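Local structure of purine nucleoside phosphorylase (Caulobacter vibrioides, 1XFJ) at residues Ala132-Val146 with Leu206-Val219. The protein probably acts on purine nucleosides, deaminating adenosine and cleaving inosine and methylthioadenosine with phosphate. Sequence-based numbering, arbitrary orientation.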
# COMPACT_ATOMS: atom_id res chain seq x y z
N ALA A 132 0.11 -0.48 4.88
CA ALA A 132 -0.68 -0.79 6.06
C ALA A 132 -1.18 -2.22 6.17
O ALA A 132 -2.30 -2.53 5.75
CB ALA A 132 -1.87 0.16 6.17
N GLY A 133 -0.34 -3.10 6.71
CA GLY A 133 -0.75 -4.47 6.93
C GLY A 133 -1.55 -4.39 8.22
O GLY A 133 -1.77 -3.30 8.73
N TRP A 134 -1.98 -5.52 8.78
CA TRP A 134 -2.75 -5.45 10.01
C TRP A 134 -1.94 -4.85 11.16
O TRP A 134 -2.47 -4.08 11.95
CB TRP A 134 -3.29 -6.83 10.41
CG TRP A 134 -2.26 -7.83 10.87
CD1 TRP A 134 -1.67 -8.81 10.13
CD2 TRP A 134 -1.71 -7.94 12.19
NE1 TRP A 134 -0.79 -9.53 10.90
CE2 TRP A 134 -0.80 -9.01 12.17
CE3 TRP A 134 -1.91 -7.24 13.39
CZ2 TRP A 134 -0.07 -9.40 13.31
CZ3 TRP A 134 -1.19 -7.62 14.52
CH2 TRP A 134 -0.28 -8.70 14.46
N ARG A 135 -0.66 -5.19 11.23
CA ARG A 135 0.20 -4.69 12.30
C ARG A 135 0.41 -3.19 12.21
O ARG A 135 0.20 -2.47 13.19
CB ARG A 135 1.55 -5.42 12.29
CG ARG A 135 2.41 -5.13 13.52
CD ARG A 135 3.74 -5.90 13.46
NE ARG A 135 3.55 -7.35 13.53
CZ ARG A 135 3.28 -8.03 14.64
NH1 ARG A 135 3.16 -7.40 15.80
NH2 ARG A 135 3.13 -9.34 14.59
N GLY A 136 0.82 -2.71 11.04
CA GLY A 136 1.04 -1.29 10.86
C GLY A 136 -0.23 -0.50 11.10
O GLY A 136 -0.22 0.54 11.76
N ALA A 137 -1.34 -0.99 10.56
CA ALA A 137 -2.62 -0.31 10.73
C ALA A 137 -2.98 -0.21 12.21
O ALA A 137 -3.39 0.84 12.70
CB ALA A 137 -3.71 -1.05 9.98
N LEU A 138 -2.83 -1.32 12.93
CA LEU A 138 -3.16 -1.34 14.36
C LEU A 138 -2.26 -0.41 15.17
O LEU A 138 -2.73 0.31 16.05
CB LEU A 138 -3.04 -2.76 14.91
CG LEU A 138 -3.31 -2.90 16.41
CD1 LEU A 138 -4.76 -2.51 16.70
CD2 LEU A 138 -3.05 -4.34 16.84
N ASP A 139 -0.96 -0.42 14.86
CA ASP A 139 0.00 0.39 15.59
C ASP A 139 0.00 1.89 15.25
O ASP A 139 0.56 2.69 16.01
CB ASP A 139 1.41 -0.19 15.43
CG ASP A 139 1.54 -1.58 16.05
OD1 ASP A 139 0.76 -1.90 16.98
OD2 ASP A 139 2.44 -2.34 15.63
N GLY A 140 -0.60 2.26 14.13
CA GLY A 140 -0.67 3.67 13.77
C GLY A 140 0.13 4.18 12.58
O GLY A 140 0.49 5.37 12.54
N VAL A 141 0.39 3.33 11.59
CA VAL A 141 1.15 3.78 10.43
C VAL A 141 0.41 4.89 9.66
O VAL A 141 1.05 5.76 9.08
CB VAL A 141 1.47 2.62 9.45
CG1 VAL A 141 0.21 2.11 8.79
CG2 VAL A 141 2.48 3.10 8.41
N VAL A 142 -0.92 4.84 9.66
CA VAL A 142 -1.68 5.87 8.95
C VAL A 142 -1.50 7.23 9.63
O VAL A 142 -1.17 8.22 8.97
CB VAL A 142 -3.19 5.53 8.90
CG1 VAL A 142 -3.96 6.68 8.24
CG2 VAL A 142 -3.41 4.25 8.12
N GLN A 143 -1.69 7.28 10.95
CA GLN A 143 -1.53 8.53 11.67
C GLN A 143 -0.08 9.02 11.53
O GLN A 143 0.17 10.22 11.44
CB GLN A 143 -1.87 8.33 13.15
CG GLN A 143 -1.78 9.60 14.01
CD GLN A 143 -2.81 10.66 13.63
OE1 GLN A 143 -2.49 11.66 12.97
NE2 GLN A 143 -4.05 10.45 14.04
N SER A 144 0.86 8.08 11.51
CA SER A 144 2.27 8.44 11.38
C SER A 144 2.57 9.12 10.05
O SER A 144 3.27 10.13 10.00
CB SER A 144 3.16 7.20 11.52
OG SER A 144 4.52 7.54 11.33
N ALA A 145 2.02 8.56 8.98
CA ALA A 145 2.21 9.12 7.64
C ALA A 145 1.60 10.52 7.58
O ALA A 145 2.19 11.44 7.01
CB ALA A 145 1.58 8.22 6.60
N VAL A 146 0.43 10.67 8.18
CA VAL A 146 -0.24 11.97 8.20
C VAL A 146 0.60 12.96 9.00
O VAL A 146 0.81 14.09 8.57
CB VAL A 146 -1.66 11.86 8.82
CG1 VAL A 146 -2.23 13.25 9.07
CG2 VAL A 146 -2.58 11.09 7.87
N LEU A 206 -10.06 -5.43 6.62
CA LEU A 206 -8.89 -4.56 6.65
C LEU A 206 -9.13 -3.18 6.03
O LEU A 206 -8.85 -2.16 6.66
CB LEU A 206 -7.71 -5.25 5.95
CG LEU A 206 -6.39 -4.48 5.93
CD1 LEU A 206 -5.88 -4.27 7.34
CD2 LEU A 206 -5.37 -5.27 5.12
N PRO A 207 -9.63 -3.13 4.78
CA PRO A 207 -9.85 -1.81 4.19
C PRO A 207 -10.75 -0.91 5.04
O PRO A 207 -10.50 0.28 5.17
CB PRO A 207 -10.43 -2.13 2.82
CG PRO A 207 -11.08 -3.47 3.01
CD PRO A 207 -10.08 -4.19 3.87
N ALA A 208 -11.79 -1.48 5.64
CA ALA A 208 -12.68 -0.68 6.46
C ALA A 208 -11.94 -0.18 7.70
O ALA A 208 -12.14 0.96 8.14
CB ALA A 208 -13.91 -1.49 6.86
N PHE A 209 -11.07 -1.02 8.25
CA PHE A 209 -10.31 -0.61 9.43
C PHE A 209 -9.34 0.51 9.06
O PHE A 209 -9.18 1.47 9.81
CB PHE A 209 -9.52 -1.78 10.01
CG PHE A 209 -8.72 -1.41 11.23
CD1 PHE A 209 -9.36 -1.13 12.43
CD2 PHE A 209 -7.34 -1.29 11.16
CE1 PHE A 209 -8.64 -0.74 13.55
CE2 PHE A 209 -6.60 -0.90 12.28
CZ PHE A 209 -7.25 -0.62 13.47
N VAL A 210 -8.70 0.38 7.91
CA VAL A 210 -7.76 1.40 7.45
C VAL A 210 -8.48 2.72 7.17
O VAL A 210 -7.95 3.79 7.44
CB VAL A 210 -7.02 0.93 6.18
CG1 VAL A 210 -6.11 2.04 5.66
CG2 VAL A 210 -6.19 -0.31 6.51
N LEU A 211 -9.70 2.63 6.63
CA LEU A 211 -10.47 3.85 6.36
C LEU A 211 -10.79 4.52 7.69
O LEU A 211 -10.83 5.75 7.79
CB LEU A 211 -11.76 3.51 5.60
CG LEU A 211 -11.59 3.20 4.11
CD1 LEU A 211 -12.88 2.65 3.54
CD2 LEU A 211 -11.16 4.46 3.36
N ASP A 212 -11.01 3.71 8.72
CA ASP A 212 -11.30 4.23 10.06
C ASP A 212 -10.07 4.95 10.60
O ASP A 212 -10.18 5.98 11.26
CB ASP A 212 -11.69 3.09 11.01
CG ASP A 212 -11.80 3.55 12.46
OD1 ASP A 212 -12.78 4.25 12.79
OD2 ASP A 212 -10.91 3.22 13.26
N ARG A 213 -8.89 4.40 10.32
CA ARG A 213 -7.65 5.01 10.78
C ARG A 213 -7.45 6.36 10.10
O ARG A 213 -7.02 7.33 10.72
CB ARG A 213 -6.45 4.10 10.50
CG ARG A 213 -6.43 2.79 11.29
CD ARG A 213 -6.32 3.02 12.79
NE ARG A 213 -7.59 3.42 13.39
CZ ARG A 213 -7.72 3.82 14.66
NH1 ARG A 213 -6.65 3.87 15.45
NH2 ARG A 213 -8.91 4.15 15.13
N LEU A 214 -7.77 6.42 8.81
CA LEU A 214 -7.66 7.66 8.05
C LEU A 214 -8.59 8.70 8.67
O LEU A 214 -8.19 9.85 8.91
CB LEU A 214 -8.03 7.42 6.59
CG LEU A 214 -6.95 6.74 5.76
CD1 LEU A 214 -7.53 6.21 4.46
CD2 LEU A 214 -5.83 7.74 5.50
N ALA A 215 -9.82 8.29 8.92
CA ALA A 215 -10.82 9.18 9.51
C ALA A 215 -10.36 9.69 10.87
O ALA A 215 -10.52 10.87 11.19
CB ALA A 215 -12.15 8.45 9.65
N THR A 216 -9.80 8.79 11.67
CA THR A 216 -9.33 9.17 13.00
C THR A 216 -8.13 10.11 12.91
O THR A 216 -7.88 10.91 13.82
CB THR A 216 -8.95 7.92 13.83
OG1 THR A 216 -10.10 7.07 13.94
CG2 THR A 216 -8.49 8.32 15.22
N ALA A 217 -7.40 10.04 11.79
CA ALA A 217 -6.23 10.89 11.58
C ALA A 217 -6.63 12.25 10.98
O ALA A 217 -5.76 13.06 10.65
CB ALA A 217 -5.24 10.19 10.66
N GLY A 218 -7.93 12.48 10.84
CA GLY A 218 -8.39 13.75 10.30
C GLY A 218 -8.56 13.79 8.79
O GLY A 218 -8.86 14.85 8.23
N VAL A 219 -8.38 12.65 8.12
CA VAL A 219 -8.53 12.59 6.67
C VAL A 219 -10.01 12.42 6.34
O VAL A 219 -10.58 11.33 6.51
CB VAL A 219 -7.72 11.41 6.09
CG1 VAL A 219 -7.86 11.36 4.57
CG2 VAL A 219 -6.25 11.56 6.48
O HOH W 1 -3.81 2.91 15.10
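Ala137, Val142 and Val146 pack against Phe209, Arg213, Leu214 and Ala217 within one helical layer of this alpha-beta-beta-alpha fold, on a face of the six-stranded mixed sheet. Helix 206-216 runs alongside both helices that meet at Gly140: its axis runs at 28° to helix 134-139 and at 38°, with the opposite sign, to the start of helix 141-151 (residues 141-146). Arg213 sits at the break. Its CB rests on Val142 CG2 at 3.9 Å; the chain then bends at chi2 and chi3, which brings CG and CD alongside the carbonyl of Ala137, CG 3.9 Å and CD 3.7 Å from Ala137 O. Beyond them NE makes a weak hydrogen bond to Asp212 OD2 (3.3 Å), and NH2 forms a salt bridge with the same oxygen on the syn side of the carboxylate, while NH1 donates to a water that in turn donates to Leu138 O, a bridge between the segments. Asp212 OD1 is engaged by Arg191. Phe209 turns its ring edge to the end of helix 134-139, with CE2 3.7 Å from Ala137 CB, and meets Phe182 edge-to-face. Nearer the sheet, Leu214 and Val146 reach Leu119 of strand 115-121, and Val142 CG1 presses on Leu214 CD2 at a tight 3.5 Å.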